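Local atomic coordinates of probable mRNA-capping enzyme (Acanthamoeba polyphaga mimivirus, PDB entry 3BGY), a protein that caps viral mRNA as a multifunctional enzyme, this N-terminal domain being the metal-dependent RNA triphosphatase that removes the terminal phosphate from the RNA 5' end. Residues S105-D117 with K161-R173. Numbering follows the deposited sequence. Where two conformers were deposited one is given.
Sequences SSNDISRYIVSLD and KPKITGSERIMYR
Helix 106-115 packs on the outside of the triphosphatase barrel, where residues 161-168 run along it before entering strand 169-183; the axes of helix 106-115 and of residues 169-173 cross at 72°. I164 fills the middle of the contact. Its CD1 meets V114 CG1 at 3.9 Å and S110 CB beside it; with CG1 beside the backbone N (chi1 -63°), CG2 is left anti to N and reaches the amide of N107, 3.4 Å from ND2. That same ND2 lies 3.3 Å from G166 CA and gives a hydrogen bond to a water that donates in turn to I164 O.

Nearer the strand, I170 points its CD1 into the first helical turn, 3.7 Å from S106 O and also against I109 CG2. Y172 follows on the same side of the strand, its OH 3.5 Å from I109 CD1. At the other end the extended chain of K161 carries NZ to the C-terminal end of the helix, donating to V114 O (2.7 Å) and L116 O (3.1 Å); a water on NZ links it to D117.

E168 grips the turn before the strand: OE2 and OE1 accept from T165 N and G166 N through their syn lone pairs. S110 and V114 also touch L76 of strand 66-77, and I113 touches V86 of strand 83-88. The closed antiparallel barrel beneath is that of the tunnel-type RNA triphosphatases.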
loop_
_atom_site.group_PDB
_atom_site.type_symbol
_atom_site.label_atom_id
_atom_site.label_comp_id
_atom_site.label_asym_id
_atom_site.label_seq_id
_atom_site.Cartn_x
_atom_site.Cartn_y
_atom_site.Cartn_z
ATOM N N SER A 105 21.108 4.912 -15.908
ATOM C CA SER A 105 21.775 4.805 -14.600
ATOM C C SER A 105 20.774 5.003 -13.460
ATOM O O SER A 105 19.775 5.701 -13.636
ATOM C CB SER A 105 22.916 5.817 -14.464
ATOM O OG SER A 105 22.438 7.112 -14.142
ATOM N N SER A 106 21.063 4.450 -12.280
ATOM C CA SER A 106 20.149 4.618 -11.151
ATOM C C SER A 106 20.049 6.094 -10.710
ATOM O O SER A 106 18.979 6.555 -10.292
ATOM C CB SER A 106 20.518 3.701 -9.985
ATOM O OG SER A 106 21.652 4.164 -9.314
ATOM N N ASN A 107 21.136 6.853 -10.890
ATOM C CA ASN A 107 21.140 8.280 -10.550
ATOM C C ASN A 107 20.234 9.060 -11.503
ATOM O O ASN A 107 19.533 9.966 -11.054
ATOM C CB ASN A 107 22.554 8.865 -10.582
ATOM C CG ASN A 107 22.649 10.183 -9.832
ATOM O OD1 ASN A 107 22.855 11.232 -10.432
ATOM N ND2 ASN A 107 22.487 10.130 -8.517
ATOM N N ASP A 108 20.211 8.660 -12.782
ATOM C CA ASP A 108 19.349 9.274 -13.817
ATOM C C ASP A 108 17.891 8.996 -13.478
ATOM O O ASP A 108 17.034 9.866 -13.652
ATOM C CB ASP A 108 19.601 8.675 -15.209
ATOM C CG ASP A 108 20.862 9.230 -15.890
ATOM O OD1 ASP A 108 21.369 10.285 -15.463
ATOM O OD2 ASP A 108 21.322 8.600 -16.860
ATOM N N ILE A 109 17.622 7.771 -13.009
ATOM C CA ILE A 109 16.274 7.375 -12.622
ATOM C C ILE A 109 15.804 8.138 -11.377
ATOM O O ILE A 109 14.684 8.684 -11.378
ATOM C CB ILE A 109 16.155 5.828 -12.409
ATOM C CG1 ILE A 109 16.464 5.105 -13.714
ATOM C CG2 ILE A 109 14.721 5.460 -11.862
ATOM C CD1 ILE A 109 16.606 3.590 -13.635
ATOM N N SER A 110 16.653 8.227 -10.353
ATOM C CA SER A 110 16.301 8.942 -9.123
ATOM C C SER A 110 16.022 10.420 -9.370
ATOM O O SER A 110 15.022 10.959 -8.896
ATOM C CB SER A 110 17.399 8.819 -8.077
ATOM O OG SER A 110 17.565 7.483 -7.663
ATOM N N ARG A 111 16.834 11.023 -10.239
ATOM C CA ARG A 111 16.698 12.456 -10.542
ATOM C C ARG A 111 15.392 12.703 -11.302
ATOM O O ARG A 111 14.691 13.666 -11.009
ATOM C CB ARG A 111 17.920 12.949 -11.317
ATOM C CG ARG A 111 19.076 13.274 -10.392
ATOM C CD ARG A 111 20.283 13.765 -11.187
ATOM N NE ARG A 111 20.878 12.685 -11.964
ATOM C CZ ARG A 111 21.786 12.846 -12.925
ATOM N NH1 ARG A 111 22.209 14.057 -13.256
ATOM N NH2 ARG A 111 22.317 11.777 -13.505
ATOM N N TYR A 112 15.031 11.762 -12.173
ATOM C CA TYR A 112 13.784 11.827 -12.941
ATOM C C TYR A 112 12.614 11.673 -11.974
ATOM O O TYR A 112 11.665 12.459 -12.010
ATOM C CB TYR A 112 13.721 10.745 -14.039
ATOM C CG TYR A 112 12.361 10.635 -14.755
ATOM C CD1 TYR A 112 11.997 11.545 -15.779
ATOM C CD2 TYR A 112 11.417 9.638 -14.383
ATOM C CE1 TYR A 112 10.719 11.463 -16.420
ATOM C CE2 TYR A 112 10.134 9.558 -15.016
ATOM C CZ TYR A 112 9.803 10.470 -16.025
ATOM O OH TYR A 112 8.568 10.385 -16.629
ATOM N N ILE A 113 12.713 10.696 -11.069
ATOM C CA ILE A 113 11.638 10.457 -10.098
ATOM C C ILE A 113 11.337 11.670 -9.196
ATOM O O ILE A 113 10.166 12.063 -9.064
ATOM C CB ILE A 113 11.893 9.128 -9.288
ATOM C CG1 ILE A 113 11.839 7.927 -10.227
ATOM C CG2 ILE A 113 10.875 8.940 -8.141
ATOM C CD1 ILE A 113 10.484 7.678 -10.937
ATOM N N VAL A 114 12.368 12.293 -8.629
ATOM C CA VAL A 114 12.149 13.468 -7.783
ATOM C C VAL A 114 11.772 14.735 -8.573
ATOM O O VAL A 114 11.331 15.717 -7.977
ATOM C CB VAL A 114 13.327 13.778 -6.800
ATOM C CG1 VAL A 114 13.547 12.611 -5.857
ATOM C CG2 VAL A 114 14.618 14.149 -7.547
ATOM N N SER A 115 11.895 14.684 -9.901
ATOM C CA SER A 115 11.560 15.834 -10.756
ATOM C C SER A 115 10.078 15.866 -11.114
ATOM O O SER A 115 9.559 16.911 -11.502
ATOM C CB SER A 115 12.390 15.822 -12.051
ATOM O OG SER A 115 11.820 14.981 -13.057
ATOM N N LEU A 116 9.411 14.714 -11.003
ATOM C CA LEU A 116 8.000 14.604 -11.328
ATOM C C LEU A 116 7.092 15.404 -10.433
ATOM O O LEU A 116 7.282 15.481 -9.221
ATOM C CB LEU A 116 7.536 13.129 -11.337
ATOM C CG LEU A 116 8.045 12.199 -12.449
ATOM C CD1 LEU A 116 7.511 10.781 -12.235
ATOM C CD2 LEU A 116 7.590 12.722 -13.816
ATOM N N ASP A 117 6.128 16.051 -11.077
ATOM C CA ASP A 117 5.111 16.832 -10.402
ATOM C C ASP A 117 3.906 15.898 -10.233
ATOM O O ASP A 117 3.617 15.097 -11.128
ATOM C CB ASP A 117 4.697 18.039 -11.257
ATOM C CG ASP A 117 5.718 19.154 -11.237
ATOM O OD1 ASP A 117 6.340 19.389 -10.175
ATOM O OD2 ASP A 117 5.877 19.814 -12.283
ATOM N N LYS A 161 12.207 18.914 -1.399
ATOM C CA LYS A 161 12.241 17.477 -1.721
ATOM C C LYS A 161 13.548 16.832 -1.239
ATOM O O LYS A 161 14.513 17.549 -0.971
ATOM C CB LYS A 161 12.072 17.273 -3.234
ATOM C CG LYS A 161 10.622 17.170 -3.678
ATOM C CD LYS A 161 10.544 16.888 -5.161
ATOM C CE LYS A 161 9.183 17.226 -5.740
ATOM N NZ LYS A 161 9.146 17.029 -7.213
ATOM N N PRO A 162 13.583 15.482 -1.054
ATOM C CA PRO A 162 14.845 14.883 -0.593
ATOM C C PRO A 162 15.983 14.937 -1.617
ATOM O O PRO A 162 15.770 14.773 -2.820
ATOM C CB PRO A 162 14.444 13.455 -0.261
ATOM C CG PRO A 162 13.317 13.175 -1.190
ATOM C CD PRO A 162 12.524 14.451 -1.108
ATOM N N LYS A 163 17.183 15.186 -1.116
ATOM C CA LYS A 163 18.358 15.295 -1.959
ATOM C C LYS A 163 18.896 13.956 -2.433
ATOM O O LYS A 163 19.073 13.036 -1.639
ATOM C CB LYS A 163 19.471 16.108 -1.270
ATOM C CG LYS A 163 19.660 15.859 0.226
ATOM C CD LYS A 163 21.094 15.491 0.589
ATOM C CE LYS A 163 21.217 15.143 2.070
ATOM N NZ LYS A 163 22.484 14.418 2.376
ATOM N N ILE A 164 19.109 13.860 -3.744
ATOM C CA ILE A 164 19.662 12.652 -4.354
ATOM C C ILE A 164 21.180 12.683 -4.196
ATOM O O ILE A 164 21.844 13.585 -4.711
ATOM C CB ILE A 164 19.242 12.527 -5.849
ATOM C CG1 ILE A 164 17.713 12.378 -5.962
ATOM C CG2 ILE A 164 19.966 11.361 -6.545
ATOM C CD1 ILE A 164 17.099 11.275 -5.045
ATOM N N THR A 165 21.708 11.730 -3.429
ATOM C CA THR A 165 23.152 11.637 -3.203
ATOM C C THR A 165 23.807 10.677 -4.189
ATOM O O THR A 165 25.009 10.774 -4.463
ATOM C CB THR A 165 23.502 11.170 -1.758
ATOM O OG1 THR A 165 23.123 9.803 -1.573
ATOM C CG2 THR A 165 22.799 12.043 -0.700
ATOM N N GLY A 166 23.005 9.767 -4.731
ATOM C CA GLY A 166 23.508 8.767 -5.658
ATOM C C GLY A 166 23.634 7.386 -5.019
ATOM O O GLY A 166 23.922 6.410 -5.710
ATOM N N SER A 167 23.434 7.301 -3.706
ATOM C CA SER A 167 23.533 6.031 -2.988
ATOM C C SER A 167 22.149 5.445 -2.649
ATOM O O SER A 167 22.011 4.570 -1.780
ATOM C CB SER A 167 24.368 6.204 -1.711
ATOM O OG SER A 167 23.638 6.887 -0.705
ATOM N N GLU A 168 21.124 5.974 -3.302
ATOM C CA GLU A 168 19.743 5.497 -3.090
ATOM C C GLU A 168 19.543 4.114 -3.694
ATOM O O GLU A 168 20.174 3.781 -4.711
ATOM C CB GLU A 168 18.730 6.427 -3.784
ATOM C CG GLU A 168 18.553 7.811 -3.154
ATOM C CD GLU A 168 19.716 8.763 -3.403
ATOM O OE1 GLU A 168 20.419 8.598 -4.425
ATOM O OE2 GLU A 168 19.918 9.674 -2.568
ATOM N N ARG A 169 18.689 3.315 -3.046
ATOM C CA ARG A 169 18.311 2.007 -3.566
ATOM C C ARG A 169 16.976 2.225 -4.298
ATOM O O ARG A 169 16.236 3.164 -3.963
ATOM C CB ARG A 169 18.116 0.983 -2.428
ATOM C CG ARG A 169 19.399 0.550 -1.693
ATOM C CD ARG A 169 19.026 -0.246 -0.423
ATOM N NE ARG A 169 20.137 -0.952 0.253
ATOM C CZ ARG A 169 21.005 -0.371 1.083
ATOM N NH1 ARG A 169 20.927 0.930 1.340
ATOM N NH2 ARG A 169 21.899 -1.112 1.743
ATOM N N ILE A 170 16.702 1.460 -5.350
ATOM C CA ILE A 170 15.423 1.613 -6.048
ATOM C C ILE A 170 14.706 0.273 -6.136
ATOM O O ILE A 170 15.333 -0.767 -6.359
ATOM C CB ILE A 170 15.565 2.189 -7.471
ATOM C CG1 ILE A 170 16.418 3.457 -7.450
ATOM C CG2 ILE A 170 14.179 2.574 -8.030
ATOM C CD1 ILE A 170 16.844 3.899 -8.825
ATOM N N MET A 171 13.394 0.308 -5.934
ATOM C CA MET A 171 12.566 -0.888 -6.029
ATOM C C MET A 171 11.371 -0.590 -6.927
ATOM O O MET A 171 10.826 0.526 -6.906
ATOM C CB MET A 171 12.107 -1.346 -4.644
ATOM C CG MET A 171 11.246 -2.604 -4.648
ATOM S SD MET A 171 10.758 -3.035 -2.999
ATOM C CE MET A 171 10.015 -1.468 -2.437
ATOM N N TYR A 172 11.014 -1.582 -7.741
ATOM C CA TYR A 172 9.894 -1.480 -8.679
ATOM C C TYR A 172 8.832 -2.494 -8.355
ATOM O O TYR A 172 9.145 -3.639 -8.050
ATOM C CB TYR A 172 10.360 -1.744 -10.106
ATOM C CG TYR A 172 11.488 -0.838 -10.516
ATOM C CD1 TYR A 172 11.225 0.451 -11.011
ATOM C CD2 TYR A 172 12.838 -1.228 -10.335
ATOM C CE1 TYR A 172 12.270 1.333 -11.317
ATOM C CE2 TYR A 172 13.916 -0.328 -10.644
ATOM C CZ TYR A 172 13.603 0.938 -11.133
ATOM O OH TYR A 172 14.595 1.815 -11.455
ATOM N N ARG A 173 7.583 -2.042 -8.307
ATOM C CA ARG A 173 6.475 -2.956 -8.061
ATOM C C ARG A 173 5.381 -2.634 -9.055
ATOM O O ARG A 173 4.882 -1.521 -9.062
ATOM C CB ARG A 173 5.932 -2.839 -6.632
ATOM C CG ARG A 173 6.877 -3.416 -5.592
ATOM C CD ARG A 173 6.304 -3.383 -4.200
ATOM N NE ARG A 173 7.232 -4.034 -3.276
ATOM C CZ ARG A 173 7.431 -3.671 -2.012
ATOM N NH1 ARG A 173 6.767 -2.646 -1.488
ATOM N NH2 ARG A 173 8.352 -4.297 -1.286
HETATM O O HOH W 1 21.330 5.260 -6.754
HETATM O O HOH W 2 22.722 13.266 -7.772
HETATM O O HOH W 3 20.278 7.680 -6.994
HETATM O O HOH W 4 6.954 18.318 -7.852
#